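Local coordinates for protein GH26A (Muricauda sp. MAR_2010_75, PDB 6Q75) that probably hydrolyses beta-linked glycans such as mannans as a glycoside hydrolase of family 26, built on a (beta/alpha)8 barrel, at residues W135-L139 with D192-L197; H110-P114 with W182-G186; W218-G222 with Y234-P239. One frame throughout, in Å; residues are numbered along the deposited sequence.

Interaction 1: W135-L139 with D192-L197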
loop_
_atom_site.group_PDB
_atom_site.type_symbol
_atom_site.label_atom_id
_atom_site.label_comp_id
_atom_site.label_asym_id
_atom_site.label_seq_id
_atom_site.Cartn_x
_atom_site.Cartn_y
_atom_site.Cartn_z
ATOM N N TRP A 135 -6.165 8.051 -21.296
ATOM C CA TRP A 135 -6.740 7.869 -19.966
ATOM C C TRP A 135 -8.238 7.604 -20.068
ATOM O O TRP A 135 -8.758 6.634 -19.491
ATOM C CB TRP A 135 -6.449 9.116 -19.114
ATOM C CG TRP A 135 -7.104 9.073 -17.767
ATOM C CD1 TRP A 135 -8.338 9.557 -17.443
ATOM C CD2 TRP A 135 -6.559 8.518 -16.569
ATOM N NE1 TRP A 135 -8.607 9.317 -16.118
ATOM C CE2 TRP A 135 -7.531 8.680 -15.556
ATOM C CE3 TRP A 135 -5.345 7.892 -16.253
ATOM C CZ2 TRP A 135 -7.332 8.236 -14.243
ATOM C CZ3 TRP A 135 -5.151 7.449 -14.929
ATOM C CH2 TRP A 135 -6.132 7.633 -13.954
ATOM N N ASP A 136 -8.942 8.445 -20.831
ATOM C CA ASP A 136 -10.387 8.293 -20.981
ATOM C C ASP A 136 -10.733 6.932 -21.578
ATOM O O ASP A 136 -11.676 6.275 -21.125
ATOM C CB ASP A 136 -10.945 9.411 -21.870
ATOM C CG ASP A 136 -10.941 10.784 -21.187
ATOM O OD1 ASP A 136 -10.693 10.865 -19.964
ATOM O OD2 ASP A 136 -11.175 11.795 -21.892
ATOM N N ASP A 137 -9.963 6.480 -22.576
ATOM C CA ASP A 137 -10.252 5.198 -23.231
ATOM C C ASP A 137 -10.079 4.028 -22.277
ATOM O O ASP A 137 -10.863 3.071 -22.299
ATOM C CB ASP A 137 -9.364 4.998 -24.460
ATOM C CG ASP A 137 -9.930 5.659 -25.706
ATOM O OD1 ASP A 137 -11.009 6.290 -25.620
ATOM O OD2 ASP A 137 -9.276 5.580 -26.770
ATOM N N MET A 138 -9.064 4.084 -21.427
ATOM C CA MET A 138 -8.858 3.014 -20.468
ATOM C C MET A 138 -10.039 2.903 -19.508
ATOM O O MET A 138 -10.282 1.833 -18.954
ATOM C CB MET A 138 -7.583 3.326 -19.671
ATOM C CG MET A 138 -7.381 2.530 -18.397
ATOM S SD MET A 138 -6.077 3.269 -17.359
ATOM C CE MET A 138 -7.014 4.603 -16.608
ATOM N N LEU A 139 -10.810 3.974 -19.341
ATOM C CA LEU A 139 -11.963 3.970 -18.455
ATOM C C LEU A 139 -13.262 3.831 -19.223
ATOM O O LEU A 139 -14.322 4.155 -18.685
ATOM C CB LEU A 139 -11.993 5.243 -17.614
ATOM C CG LEU A 139 -10.740 5.406 -16.767
ATOM C CD1 LEU A 139 -10.773 6.732 -15.998
ATOM C CD2 LEU A 139 -10.626 4.230 -15.819
ATOM N N ASP A 192 -13.857 12.379 -13.752
ATOM C CA ASP A 192 -13.377 11.412 -14.724
ATOM C C ASP A 192 -11.901 11.105 -14.551
ATOM O O ASP A 192 -11.306 10.453 -15.418
ATOM C CB ASP A 192 -13.677 11.896 -16.144
ATOM C CG ASP A 192 -15.171 12.001 -16.407
ATOM O OD1 ASP A 192 -15.939 11.225 -15.797
ATOM O OD2 ASP A 192 -15.577 12.867 -17.210
ATOM N N GLY A 193 -11.301 11.539 -13.436
ATOM C CA GLY A 193 -9.909 11.252 -13.195
ATOM C C GLY A 193 -9.676 10.040 -12.317
ATOM O O GLY A 193 -10.267 8.982 -12.516
ATOM N N PHE A 194 -8.796 10.199 -11.337
ATOM C CA PHE A 194 -8.333 9.056 -10.562
ATOM C C PHE A 194 -9.489 8.302 -9.924
ATOM O O PHE A 194 -9.464 7.069 -9.858
ATOM C CB PHE A 194 -7.365 9.503 -9.465
ATOM C CG PHE A 194 -6.833 8.360 -8.662
ATOM C CD1 PHE A 194 -5.812 7.571 -9.167
ATOM C CD2 PHE A 194 -7.389 8.033 -7.432
ATOM C CE1 PHE A 194 -5.307 6.491 -8.426
ATOM C CE2 PHE A 194 -6.907 6.950 -6.687
ATOM C CZ PHE A 194 -5.877 6.183 -7.186
ATOM N N VAL A 195 -10.488 9.025 -9.412
ATOM C CA VAL A 195 -11.517 8.328 -8.635
ATOM C C VAL A 195 -12.250 7.331 -9.518
ATOM O O VAL A 195 -12.757 6.316 -9.025
ATOM C CB VAL A 195 -12.500 9.304 -7.957
ATOM C CG1 VAL A 195 -11.752 10.203 -6.957
ATOM C CG2 VAL A 195 -13.292 10.102 -8.975
ATOM N N LYS A 196 -12.296 7.587 -10.831
ATOM C CA LYS A 196 -12.970 6.653 -11.727
ATOM C C LYS A 196 -12.108 5.421 -11.993
ATOM O O LYS A 196 -12.646 4.312 -12.134
ATOM C CB LYS A 196 -13.342 7.362 -13.033
ATOM C CG LYS A 196 -14.209 6.499 -13.964
ATOM C CD LYS A 196 -14.497 7.181 -15.290
ATOM C CE LYS A 196 -15.787 6.621 -15.915
ATOM N NZ LYS A 196 -16.334 7.452 -17.038
ATOM N N LEU A 197 -10.781 5.593 -12.055
ATOM C CA LEU A 197 -9.889 4.440 -12.117
ATOM C C LEU A 197 -10.009 3.588 -10.856
ATOM O O LEU A 197 -10.079 2.357 -10.932
ATOM C CB LEU A 197 -8.436 4.894 -12.323
ATOM C CG LEU A 197 -7.367 3.794 -12.209
ATOM C CD1 LEU A 197 -7.648 2.710 -13.271
ATOM C CD2 LEU A 197 -5.921 4.354 -12.380
HETATM O O HOH W 1 -12.078 9.420 -17.946
#
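Leu139, Trp135 and Leu197 carry most of this contact, and the indole of Trp135 supplies its direct hydrogen bond. Its NE1 donates to the backbone O of Asp192 at 3.0 Å; the acceptor is only 2° out of the ring plane, and the N-H uses a carbonyl lone pair. Because CG stands anti to the backbone N (chi1 175°), the indole reaches across to residues 192-197, where CZ2 lies 3.5 Å from Gly193 O at the ring edge. Further round, CH2 meets Leu197 CD2 at 3.6 Å, the two side chains crossing at about a right angle. Met138 CE lies over the rim of one face of the same ring and also touches Leu197 CD1. The contact therefore joins the end of helix 132-138, which Leu139 leaves, to the start of barrel helix 194-208, where Gly193 occupies the N-cap. Leu139 sends its two methyls to different partners: CD1 lies 3.8 Å from Lys196 CD, beside that extended chain, while CD2 is 3.8 Å from Leu197 CA. A phenylalanine in place of Trp135 would probably leave Asp192 O without its N-H partner and open a gap beside Leu197. The same carbonyl O accepts a second bond, from a water 2.8 Å away that also donates to Asp136 OD1, and Trp149 of helix 144-165 packs on both Met138 and Leu197.

Interaction 2: H110-P114 with W182-G186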
loop_
_atom_site.group_PDB
_atom_site.type_symbol
_atom_site.label_atom_id
_atom_site.label_comp_id
_atom_site.label_asym_id
_atom_site.label_seq_id
_atom_site.Cartn_x
_atom_site.Cartn_y
_atom_site.Cartn_z
ATOM N N HIS A 110 3.159 -1.438 -8.574
ATOM C CA HIS A 110 3.656 -0.645 -9.694
ATOM C C HIS A 110 3.312 -1.378 -10.991
ATOM O O HIS A 110 3.452 -2.603 -11.097
ATOM C CB HIS A 110 5.157 -0.437 -9.624
ATOM C CG HIS A 110 5.593 0.515 -8.556
ATOM N ND1 HIS A 110 6.165 0.091 -7.375
ATOM C CD2 HIS A 110 5.568 1.871 -8.502
ATOM C CE1 HIS A 110 6.483 1.147 -6.641
ATOM N NE2 HIS A 110 6.140 2.239 -7.305
ATOM N N VAL A 111 2.852 -0.616 -11.972
ATOM C CA VAL A 111 2.413 -1.172 -13.243
ATOM C C VAL A 111 2.596 -0.116 -14.327
ATOM O O VAL A 111 2.449 1.087 -14.082
ATOM C CB VAL A 111 0.957 -1.656 -13.104
ATOM C CG1 VAL A 111 0.017 -0.479 -12.836
ATOM C CG2 VAL A 111 0.543 -2.465 -14.349
ATOM N N GLY A 112 2.928 -0.567 -15.538
ATOM C CA GLY A 112 2.997 0.326 -16.676
ATOM C C GLY A 112 1.601 0.652 -17.197
ATOM O O GLY A 112 0.582 0.316 -16.595
ATOM N N GLN A 113 1.566 1.308 -18.350
ATOM C CA GLN A 113 0.316 1.802 -18.913
ATOM C C GLN A 113 -0.416 0.708 -19.661
ATOM O O GLN A 113 0.205 -0.248 -20.125
ATOM C CB GLN A 113 0.595 2.947 -19.878
ATOM C CG GLN A 113 1.266 4.111 -19.167
ATOM C CD GLN A 113 1.569 5.231 -20.099
ATOM O OE1 GLN A 113 0.791 5.523 -21.012
ATOM N NE2 GLN A 113 2.725 5.852 -19.911
ATOM N N PRO A 114 -1.743 0.833 -19.804
ATOM C CA PRO A 114 -2.470 -0.149 -20.622
ATOM C C PRO A 114 -1.919 -0.307 -22.019
ATOM O O PRO A 114 -2.066 -1.390 -22.614
ATOM C CB PRO A 114 -3.901 0.403 -20.648
ATOM C CG PRO A 114 -4.050 1.094 -19.322
ATOM C CD PRO A 114 -2.667 1.741 -19.099
ATOM N N TRP A 182 4.292 12.121 -10.757
ATOM C CA TRP A 182 5.331 11.308 -11.377
ATOM C C TRP A 182 4.831 10.019 -12.024
ATOM O O TRP A 182 5.388 9.610 -13.050
ATOM C CB TRP A 182 6.416 10.965 -10.354
ATOM C CG TRP A 182 5.952 10.630 -8.962
ATOM C CD1 TRP A 182 5.710 9.379 -8.456
ATOM C CD2 TRP A 182 5.715 11.553 -7.887
ATOM N NE1 TRP A 182 5.347 9.469 -7.124
ATOM C CE2 TRP A 182 5.333 10.791 -6.758
ATOM C CE3 TRP A 182 5.765 12.946 -7.777
ATOM C CZ2 TRP A 182 5.008 11.380 -5.526
ATOM C CZ3 TRP A 182 5.465 13.538 -6.546
ATOM C CH2 TRP A 182 5.079 12.753 -5.440
ATOM N N PHE A 183 3.812 9.374 -11.473
ATOM C CA PHE A 183 3.294 8.146 -12.078
ATOM C C PHE A 183 2.258 8.468 -13.148
ATOM O O PHE A 183 1.599 9.507 -13.109
ATOM C CB PHE A 183 2.659 7.255 -11.003
ATOM C CG PHE A 183 3.645 6.648 -10.031
ATOM C CD1 PHE A 183 4.797 6.022 -10.480
ATOM C CD2 PHE A 183 3.407 6.698 -8.660
ATOM C CE1 PHE A 183 5.688 5.444 -9.580
ATOM C CE2 PHE A 183 4.302 6.152 -7.763
ATOM C CZ PHE A 183 5.435 5.513 -8.214
ATOM N N TRP A 184 2.071 7.530 -14.097
ATOM C CA TRP A 184 1.120 7.807 -15.168
ATOM C C TRP A 184 -0.302 7.966 -14.643
ATOM O O TRP A 184 -1.114 8.655 -15.264
ATOM C CB TRP A 184 1.172 6.715 -16.249
ATOM C CG TRP A 184 0.760 5.330 -15.828
ATOM C CD1 TRP A 184 1.584 4.297 -15.499
ATOM C CD2 TRP A 184 -0.580 4.807 -15.780
ATOM N NE1 TRP A 184 0.837 3.166 -15.209
ATOM C CE2 TRP A 184 -0.490 3.457 -15.383
ATOM C CE3 TRP A 184 -1.842 5.360 -16.012
ATOM C CZ2 TRP A 184 -1.624 2.645 -15.198
ATOM C CZ3 TRP A 184 -2.967 4.551 -15.839
ATOM C CH2 TRP A 184 -2.844 3.208 -15.431
ATOM N N TRP A 185 -0.632 7.337 -13.525
ATOM C CA TRP A 185 -1.955 7.482 -12.931
ATOM C C TRP A 185 -2.050 8.686 -11.992
ATOM O O TRP A 185 -3.086 8.876 -11.339
ATOM C CB TRP A 185 -2.331 6.200 -12.182
ATOM C CG TRP A 185 -1.401 5.878 -11.044
ATOM C CD1 TRP A 185 -1.464 6.371 -9.762
ATOM C CD2 TRP A 185 -0.314 4.959 -11.067
ATOM N NE1 TRP A 185 -0.449 5.838 -8.997
ATOM C CE2 TRP A 185 0.270 4.967 -9.769
ATOM C CE3 TRP A 185 0.259 4.163 -12.067
ATOM C CZ2 TRP A 185 1.370 4.191 -9.450
ATOM C CZ3 TRP A 185 1.354 3.387 -11.756
ATOM C CH2 TRP A 185 1.912 3.414 -10.447
ATOM N N GLY A 186 -0.992 9.491 -11.906
ATOM C CA GLY A 186 -0.942 10.581 -10.954
ATOM C C GLY A 186 -1.515 11.880 -11.480
ATOM O O GLY A 186 -1.578 12.121 -12.692
#
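Trp184 is gripped by residues 110-114 at its edge and over one face. Its CG stands between the backbone N and the carbonyl carbon (chi1 64°), which brings the indole to that segment. At the edge, Trp184 NE1 donates to Val111 O at 2.9 Å; the acceptor lies close to the indole plane, but the donor stands 36° above the carbonyl plane, away from a lone pair. Over the face, Gln113 CG sits 3.7 Å from the centroid of the five-membered ring and Pro114 CD 4.3 Å from that of the six-membered ring, both CH-pi contacts. The opposite face takes Trp185, whose CE3 is 3.3 Å above the plane of the Trp184 ring. Trp185 also brings its edge to Val111 O, with CZ3 at 3.4 Å. Both indoles belong to a type I turn from Phe183 to Gly186, in the loop after barrel strand 170-173, which docks on the loop after the adjacent parallel strand 104-108. These are C-terminal ends of strands in a (beta/alpha)8 barrel, where the active site of this fold lies. His110, just past strand 104-108, brings NE2 to 3.5 Å from Phe183 CZ, the two rings inclined at 63°. Phe183 is itself held between Trp182 CD1 on one face and Trp185 CH2 on the other. In the next shell, His110 ND1 is hydrogen-bonded to Asp78 OD2, and its ring meets His176 and Trp122 edge-to-face. Tris and glycerol, probably from the crystallisation liquor, lie about 3 and 4 Å from its side chain, consistent with a pocket. Gln113 NE2 is tied to Glu129 O, Trp185 NE1 to His176 O.

Interaction 3: W218-G222 with Y234-P239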
loop_
_atom_site.group_PDB
_atom_site.type_symbol
_atom_site.label_atom_id
_atom_site.label_comp_id
_atom_site.label_asym_id
_atom_site.label_seq_id
_atom_site.Cartn_x
_atom_site.Cartn_y
_atom_site.Cartn_z
ATOM N N TRP A 218 -6.081 3.286 0.462
ATOM C CA TRP A 218 -5.885 4.425 -0.425
ATOM C C TRP A 218 -4.634 5.139 0.063
ATOM O O TRP A 218 -4.651 5.725 1.141
ATOM C CB TRP A 218 -7.118 5.326 -0.370
ATOM C CG TRP A 218 -7.082 6.578 -1.228
ATOM C CD1 TRP A 218 -7.500 6.711 -2.538
ATOM C CD2 TRP A 218 -6.681 7.878 -0.804
ATOM N NE1 TRP A 218 -7.363 8.018 -2.948
ATOM C CE2 TRP A 218 -6.856 8.753 -1.904
ATOM C CE3 TRP A 218 -6.174 8.393 0.402
ATOM C CZ2 TRP A 218 -6.540 10.105 -1.836
ATOM C CZ3 TRP A 218 -5.860 9.747 0.460
ATOM C CH2 TRP A 218 -6.049 10.582 -0.642
ATOM N N ASN A 219 -3.540 5.056 -0.714
ATOM C CA ASN A 219 -2.192 5.407 -0.245
ATOM C C ASN A 219 -1.692 6.579 -1.093
ATOM O O ASN A 219 -1.257 6.381 -2.231
ATOM C CB ASN A 219 -1.261 4.190 -0.373
ATOM C CG ASN A 219 0.061 4.326 0.411
ATOM O OD1 ASN A 219 0.675 3.314 0.750
ATOM N ND2 ASN A 219 0.502 5.564 0.687
ATOM N N ALA A 220 -1.722 7.784 -0.528
ATOM C CA ALA A 220 -1.283 8.986 -1.219
ATOM C C ALA A 220 0.172 9.300 -0.876
ATOM O O ALA A 220 0.864 8.533 -0.204
ATOM C CB ALA A 220 -2.202 10.155 -0.859
ATOM N N ASN A 221 0.649 10.438 -1.374
ATOM C CA ASN A 221 1.948 11.001 -1.003
ATOM C C ASN A 221 1.751 12.246 -0.151
ATOM O O ASN A 221 0.796 12.990 -0.333
ATOM C CB ASN A 221 2.749 11.384 -2.255
ATOM C CG ASN A 221 4.261 11.375 -2.010
ATOM O OD1 ASN A 221 4.898 10.341 -2.162
ATOM N ND2 ASN A 221 4.820 12.519 -1.620
ATOM N N GLY A 222 2.675 12.505 0.784
ATOM C CA GLY A 222 2.661 13.798 1.426
ATOM C C GLY A 222 2.662 14.931 0.407
ATOM O O GLY A 222 3.444 14.920 -0.553
ATOM N N TYR A 234 -4.824 15.890 -0.737
ATOM C CA TYR A 234 -5.389 14.551 -0.587
ATOM C C TYR A 234 -6.804 14.468 -1.140
ATOM O O TYR A 234 -7.146 13.527 -1.865
ATOM C CB TYR A 234 -5.401 14.159 0.893
ATOM C CG TYR A 234 -4.024 13.921 1.532
ATOM C CD1 TYR A 234 -3.055 13.151 0.893
ATOM C CD2 TYR A 234 -3.724 14.441 2.794
ATOM C CE1 TYR A 234 -1.838 12.888 1.495
ATOM C CE2 TYR A 234 -2.493 14.196 3.407
ATOM C CZ TYR A 234 -1.555 13.421 2.744
ATOM O OH TYR A 234 -0.348 13.163 3.331
ATOM N N LYS A 235 -7.653 15.437 -0.780
ATOM C CA LYS A 235 -9.083 15.314 -1.061
ATOM C C LYS A 235 -9.384 15.304 -2.551
ATOM O O LYS A 235 -10.404 14.732 -2.956
ATOM C CB LYS A 235 -9.851 16.450 -0.384
ATOM C CG LYS A 235 -9.594 17.821 -0.965
ATOM C CD LYS A 235 -10.518 18.850 -0.347
ATOM C CE LYS A 235 -9.963 20.255 -0.519
ATOM N N ASP A 236 -8.498 15.863 -3.386
ATOM C CA ASP A 236 -8.750 15.930 -4.823
ATOM C C ASP A 236 -8.686 14.576 -5.515
ATOM O O ASP A 236 -9.019 14.484 -6.707
ATOM C CB ASP A 236 -7.756 16.885 -5.500
ATOM C CG ASP A 236 -8.009 18.340 -5.146
ATOM O OD1 ASP A 236 -9.072 18.641 -4.552
ATOM O OD2 ASP A 236 -7.173 19.193 -5.524
ATOM N N PHE A 237 -8.275 13.526 -4.809
ATOM C CA PHE A 237 -8.116 12.212 -5.412
ATOM C C PHE A 237 -8.791 11.116 -4.604
ATOM O O PHE A 237 -8.508 9.932 -4.838
ATOM C CB PHE A 237 -6.635 11.898 -5.591
ATOM C CG PHE A 237 -5.887 12.994 -6.291
ATOM C CD1 PHE A 237 -5.310 14.021 -5.563
ATOM C CD2 PHE A 237 -5.830 13.032 -7.680
ATOM C CE1 PHE A 237 -4.644 15.045 -6.205
ATOM C CE2 PHE A 237 -5.161 14.047 -8.338
ATOM C CZ PHE A 237 -4.555 15.065 -7.596
ATOM N N TYR A 238 -9.671 11.484 -3.669
ATOM C CA TYR A 238 -10.283 10.520 -2.758
ATOM C C TYR A 238 -11.607 10.036 -3.334
ATOM O O TYR A 238 -12.487 10.861 -3.616
ATOM C CB TYR A 238 -10.510 11.137 -1.383
ATOM C CG TYR A 238 -10.994 10.141 -0.355
ATOM C CD1 TYR A 238 -10.148 9.146 0.128
ATOM C CD2 TYR A 238 -12.292 10.198 0.149
ATOM C CE1 TYR A 238 -10.581 8.236 1.087
ATOM C CE2 TYR A 238 -12.748 9.273 1.106
ATOM C CZ TYR A 238 -11.873 8.299 1.563
ATOM O OH TYR A 238 -12.276 7.385 2.505
ATOM N N PRO A 239 -11.786 8.732 -3.551
ATOM C CA PRO A 239 -12.968 8.248 -4.277
ATOM C C PRO A 239 -14.226 8.113 -3.427
ATOM O O PRO A 239 -15.267 7.714 -3.957
ATOM C CB PRO A 239 -12.504 6.875 -4.772
ATOM C CG PRO A 239 -11.579 6.402 -3.665
ATOM C CD PRO A 239 -10.852 7.645 -3.201
#
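Trp218 and Ala220, on barrel strand 214-221, meet residues 234-239 of the loop that leads on to strand 246-251. The indole of Trp218 makes up most of the strand's side of the contact, with the largest buried surface. Its CG is anti to the backbone N (chi1 179°), which extends the ring away from the strand and lets NE1 donate to Phe237 O at 2.9 Å. The bond is not ideally placed: the donor stands 44° above the carbonyl plane, and the acceptor is tilted from the indole plane. Beside it Pro239 CD lies 3.5 Å from CD1 of Trp218. Tyr238 turns an edge to the indole face, its CD1 over the ring and 3.8 Å from Trp218 CD2, with the planes at 86°, a T-shaped pair. In a (beta/alpha)8 barrel an alpha helix usually links successive strands; here no alpha helix intervenes between strands 214-221 and 246-251, and the loop with its short 3-10 segment 235-236 packs against the outward-facing side chains of the first. The backbone hydrogen bond from Phe237 N to Tyr234 O closes the turn round segment 235-236, and the same carbonyl O comes 3.4 Å from Trp218 CH2 at the ring edge. Tyr234 lies along the strand beyond the indole. Ala220 CB approaches its ring edge, 3.6 Å from Tyr234 CD1. Next to this, Tyr234 CE1 reaches Asn221 O at 3.2 Å. At the end of the ring, Tyr234 OH passes Gly222 CA at 3.6 Å. Tyr234 OH is hydrogen-bonded to Thr249 OG1 on strand 246-251, and Tyr238 OH to His241 ND1. Trp198 of helix 194-208 makes a further edge-to-face pair with Trp218.

From the N terminus, residues 110-114 open interaction 2, and residues 135-139 open interaction 1 before interaction 2 has closed. Interaction 2 closes at 182-186, joining the loops after strands 104-108 and 170-173; interaction 1 closes at 192-197, joining helix 132-138 to helix 194-208, so the two loops cross. They share a packed border: Met138 SD lies 3.6 Å from Pro114 CG, and Trp135 CZ3 is 3.7 Å from Trp184 CZ3. Interaction 3 follows in series, tying strand 214-221 to the loop after it. Phe194 and Val195 touch residues 237-239 and so join it to interaction 1; Trp182 CZ2, 3.5 Å from Asn221 OD1, joins it to interaction 2.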